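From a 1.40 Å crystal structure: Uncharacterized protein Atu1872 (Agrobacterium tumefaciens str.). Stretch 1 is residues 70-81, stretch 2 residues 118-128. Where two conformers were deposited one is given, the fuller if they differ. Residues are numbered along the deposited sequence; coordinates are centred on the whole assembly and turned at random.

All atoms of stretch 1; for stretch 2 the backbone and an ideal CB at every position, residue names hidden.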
# COMPACT_ATOMS: atom_id res chain seq x y z
N ALA A 70 12.68 -6.26 -10.96
CA ALA A 70 12.16 -6.47 -9.62
C ALA A 70 10.95 -5.58 -9.44
O ALA A 70 10.90 -4.48 -9.96
CB ALA A 70 13.22 -6.14 -8.57
N TYR A 71 9.98 -6.07 -8.67
CA TYR A 71 8.76 -5.27 -8.40
C TYR A 71 9.01 -4.05 -7.54
O TYR A 71 8.24 -3.11 -7.55
CB TYR A 71 7.68 -6.17 -7.79
CG TYR A 71 6.98 -7.03 -8.78
CD1 TYR A 71 6.32 -6.47 -9.88
CD2 TYR A 71 6.97 -8.41 -8.66
CE1 TYR A 71 5.68 -7.25 -10.79
CE2 TYR A 71 6.32 -9.20 -9.56
CZ TYR A 71 5.69 -8.62 -10.66
OH TYR A 71 5.01 -9.38 -11.60
N GLY A 72 10.07 -4.06 -6.76
CA GLY A 72 10.41 -2.87 -6.00
C GLY A 72 10.92 -1.73 -6.84
O GLY A 72 11.94 -1.88 -7.52
N ARG A 73 10.23 -0.59 -6.84
CA ARG A 73 10.45 0.46 -7.85
C ARG A 73 10.44 1.90 -7.31
O ARG A 73 10.12 2.83 -8.02
CB ARG A 73 9.48 0.27 -9.03
CG ARG A 73 9.78 -0.97 -9.83
CD ARG A 73 8.71 -1.37 -10.87
NE ARG A 73 8.90 -2.77 -11.27
CZ ARG A 73 8.08 -3.50 -12.02
NH1 ARG A 73 6.97 -2.98 -12.55
NH2 ARG A 73 8.39 -4.77 -12.31
N ARG A 74 10.83 2.05 -6.06
CA ARG A 74 10.96 3.35 -5.34
C ARG A 74 9.80 4.30 -5.59
O ARG A 74 9.98 5.50 -5.75
CB ARG A 74 12.34 4.03 -5.58
CG ARG A 74 13.57 3.17 -5.12
CD ARG A 74 14.79 4.02 -4.87
NE ARG A 74 15.96 3.19 -4.73
CZ ARG A 74 17.15 3.68 -4.49
NH1 ARG A 74 17.36 4.99 -4.40
NH2 ARG A 74 18.15 2.84 -4.38
N ASN A 75 8.58 3.76 -5.51
CA ASN A 75 7.37 4.51 -5.82
C ASN A 75 6.33 4.43 -4.73
O ASN A 75 5.21 4.88 -4.93
CB ASN A 75 6.76 4.05 -7.15
CG ASN A 75 6.23 2.65 -7.09
OD1 ASN A 75 6.72 1.80 -6.34
ND2 ASN A 75 5.29 2.37 -7.97
N MSE A 76 6.72 3.92 -3.57
CA MSE A 76 5.82 3.68 -2.45
C MSE A 76 6.68 3.35 -1.25
O MSE A 76 7.82 2.87 -1.42
CB MSE A 76 4.85 2.52 -2.74
CG MSE A 76 3.75 2.27 -1.67
SE MSE A 76 2.49 0.88 -2.10
CE MSE A 76 3.68 0.04 -2.84
N LEU A 77 6.15 3.56 -0.06
CA LEU A 77 6.73 3.11 1.17
C LEU A 77 5.68 2.35 1.93
O LEU A 77 4.54 2.80 2.05
CB LEU A 77 7.22 4.29 2.01
CG LEU A 77 7.88 3.96 3.33
CD1 LEU A 77 9.19 3.20 3.19
CD2 LEU A 77 8.10 5.25 4.16
N LEU A 78 6.04 1.18 2.46
CA LEU A 78 5.15 0.41 3.34
C LEU A 78 5.53 0.68 4.79
O LEU A 78 6.65 0.34 5.21
CB LEU A 78 5.24 -1.07 3.02
CG LEU A 78 4.85 -1.40 1.59
CD1 LEU A 78 5.29 -2.83 1.20
CD2 LEU A 78 3.37 -1.18 1.36
N TYR A 79 4.63 1.30 5.56
CA TYR A 79 4.94 1.85 6.87
C TYR A 79 4.28 1.00 7.95
O TYR A 79 3.05 0.87 8.02
CB TYR A 79 4.49 3.33 6.94
CG TYR A 79 4.63 3.92 8.32
CD1 TYR A 79 5.86 4.13 8.90
CD2 TYR A 79 3.52 4.25 9.05
CE1 TYR A 79 5.98 4.61 10.18
CE2 TYR A 79 3.62 4.76 10.35
CZ TYR A 79 4.86 4.91 10.89
OH TYR A 79 5.04 5.43 12.18
N PHE A 80 5.13 0.47 8.82
CA PHE A 80 4.78 -0.38 9.96
C PHE A 80 5.29 0.26 11.24
O PHE A 80 6.26 1.02 11.24
CB PHE A 80 5.47 -1.76 9.88
CG PHE A 80 5.09 -2.62 8.69
CD1 PHE A 80 4.29 -3.71 8.84
CD2 PHE A 80 5.62 -2.41 7.43
CE1 PHE A 80 3.94 -4.55 7.78
CE2 PHE A 80 5.31 -3.25 6.39
CZ PHE A 80 4.48 -4.30 6.55
N GLU A 81 4.64 -0.08 12.35
CA GLU A 81 5.09 0.31 13.69
C GLU A 81 5.24 -0.92 14.55
O GLU A 81 4.54 -1.90 14.38
CB GLU A 81 4.11 1.30 14.35
CG GLU A 81 4.17 2.70 13.75
CD GLU A 81 3.15 3.69 14.28
OE1 GLU A 81 2.47 3.37 15.27
OE2 GLU A 81 2.99 4.80 13.71
N UNK A 118 11.48 -8.43 -2.73
CA UNK A 118 11.23 -7.96 -4.09
C UNK A 118 11.76 -6.54 -4.29
O UNK A 118 11.64 -6.00 -5.40
CB UNK A 118 9.73 -8.01 -4.40
N UNK A 119 12.34 -5.95 -3.25
CA UNK A 119 12.82 -4.59 -3.34
C UNK A 119 11.85 -3.50 -2.96
O UNK A 119 12.18 -2.33 -3.10
CB UNK A 119 13.29 -4.33 -4.77
N UNK A 120 10.67 -3.86 -2.44
CA UNK A 120 9.76 -2.82 -1.98
C UNK A 120 10.35 -2.18 -0.73
O UNK A 120 10.98 -2.88 0.08
CB UNK A 120 8.37 -3.39 -1.70
N UNK A 121 10.15 -0.88 -0.54
CA UNK A 121 10.70 -0.15 0.58
C UNK A 121 9.78 -0.27 1.78
O UNK A 121 8.56 0.00 1.68
CB UNK A 121 10.92 1.32 0.21
N UNK A 122 10.36 -0.66 2.91
CA UNK A 122 9.66 -0.81 4.18
C UNK A 122 10.27 0.05 5.27
O UNK A 122 11.49 0.13 5.41
CB UNK A 122 9.66 -2.28 4.62
N UNK A 123 9.40 0.65 6.07
CA UNK A 123 9.81 1.35 7.29
C UNK A 123 9.17 0.69 8.47
O UNK A 123 7.99 0.38 8.43
CB UNK A 123 9.44 2.83 7.24
N UNK A 124 9.98 0.50 9.52
CA UNK A 124 9.48 0.09 10.83
C UNK A 124 9.86 1.18 11.79
O UNK A 124 11.03 1.44 12.03
CB UNK A 124 10.04 -1.27 11.27
N UNK A 125 8.85 1.78 12.40
CA UNK A 125 9.03 2.85 13.37
C UNK A 125 8.51 2.49 14.72
O UNK A 125 7.61 1.63 14.88
CB UNK A 125 8.35 4.13 12.89
N UNK A 126 9.02 3.19 15.72
CA UNK A 126 8.44 3.06 17.05
C UNK A 126 7.01 3.55 17.01
O UNK A 126 6.64 4.41 16.22
CB UNK A 126 9.25 3.83 18.09
N UNK A 127 6.20 3.01 17.91
CA UNK A 127 4.78 3.28 17.93
C UNK A 127 4.56 4.76 18.23
O UNK A 127 5.28 5.36 19.03
CB UNK A 127 4.07 2.40 18.96
N UNK A 128 3.57 5.33 17.54
CA UNK A 128 3.15 6.69 17.76
C UNK A 128 1.80 6.69 18.48
O UNK A 128 1.58 7.49 19.39
CB UNK A 128 3.07 7.45 16.44

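Position 118 points its CA-to-CB bond sideways, near Y71. A small or polar side chain would suit. D118 sets OD1 at the edge of the Y71 ring, and a water joins OD1 to Y71 N. D118 O accepts a hydrogen bond from G72 N (2.8 Å).

Position 119 has phi/psi of 91/7. A CB would jam against the preceding carbonyl and would lie a tight 3.5 Å from G72 CA. Glycine is called for, and G119 is found.

Position 120 points sideways, with L78 CD1 4.3 Å from the ideal CB and the backbone of Y71 and G72 nearby. A flat or polar group could reach that backbone. In H120, G72 N lies over one face of the ring, and a water links ND1 to R73 N and N75 OD1.

Position 121 begins the strand, its ideal CB 3.8 Å from M76 O and 3.9 Å from L77 CD1, so a small apolar residue suits. A121 packs its CB 4.0 Å from L77 CD1. Its O accepts from L78 N (2.9 Å).

Position 122 shares a sheet face with L78 and F80. Leucine, valine or isoleucine would suit. I122 places CG2 3.8 Å from F80 CD2 and CG1 4.3 Å from L78 CB.

Position 123 lies on the face of L77 and Y79. Its ideal CB is 4.1 Å from L77 CD1 and 4.2 Å from Y79 CD1. An apolar or long polar chain would fit. E123 is extended, and its OE2 meets the edge of the Y79 ring, 3.3 Å from Y79 CE1. E123 N donates to L78 O and E123 O accepts from F80 N, both 2.9 Å.

Position 124 returns to the face of F80, where a branched apolar residue suits. V124 sets CG2 4.2 Å from F80 CB.

At position 125 an ideal CB would be 3.6 Å from Y79 OH. That limits growth but tolerates a CB, so several residues could stand here. G125 N donates to F80 O (2.9 Å).

Position 126 points away, so many residues would do. It is E126.

Position 127 points sideways, its ideal CB 4.1 Å from E81 OE1. A small polar residue suits. S127 OG shares a water with E81 O, weakly on the E81 side.

Position 128 points toward E81 and Y79. Polar or apolar chains could fit. L128 N donates to E81 OE1 (3.2 Å), and L128 CD1 lies 3.7 Å from Y79 OH.

Stretch 2, residues 118-128: DGHAIEVGESL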
# COMPACT_ATOMS: atom_id res chain seq x y z
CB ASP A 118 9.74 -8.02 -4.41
CG ASP A 118 9.26 -9.42 -4.55
OD1 ASP A 118 9.27 -9.93 -5.70
OD2 ASP A 118 8.93 -10.04 -3.52
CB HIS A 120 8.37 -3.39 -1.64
CG HIS A 120 7.64 -3.97 -2.81
ND1 HIS A 120 7.26 -3.21 -3.90
CD2 HIS A 120 7.22 -5.23 -3.05
CE1 HIS A 120 6.61 -3.99 -4.74
NE2 HIS A 120 6.58 -5.22 -4.25
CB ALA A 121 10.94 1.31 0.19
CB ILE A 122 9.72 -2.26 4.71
CG1 ILE A 122 8.90 -3.19 3.82
CG2 ILE A 122 9.20 -2.33 6.14
CD1 ILE A 122 9.18 -4.64 4.07
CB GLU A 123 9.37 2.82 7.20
CG GLU A 123 9.66 3.60 8.48
CD GLU A 123 9.32 5.05 8.40
OE1 GLU A 123 9.30 5.61 7.29
OE2 GLU A 123 9.04 5.59 9.49
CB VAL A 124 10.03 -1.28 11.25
CG1 VAL A 124 9.64 -1.60 12.70
CG2 VAL A 124 9.61 -2.38 10.30
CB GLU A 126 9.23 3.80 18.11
CG GLU A 126 9.29 5.29 17.93
CD GLU A 126 10.12 5.94 19.00
OE1 GLU A 126 10.02 5.52 20.18
OE2 GLU A 126 10.89 6.85 18.67
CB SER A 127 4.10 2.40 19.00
OG SER A 127 3.92 1.09 18.46
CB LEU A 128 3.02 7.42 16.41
CG LEU A 128 4.31 7.62 15.61
CD1 LEU A 128 4.02 8.32 14.30
CD2 LEU A 128 5.38 8.39 16.40
O HOH W 1 10.43 -8.71 -7.82
O HOH W 2 7.99 -0.64 -4.82
O HOH W 3 11.76 0.43 -3.67
O HOH W 4 9.07 0.79 -2.74
O HOH W 5 2.75 -1.44 17.05
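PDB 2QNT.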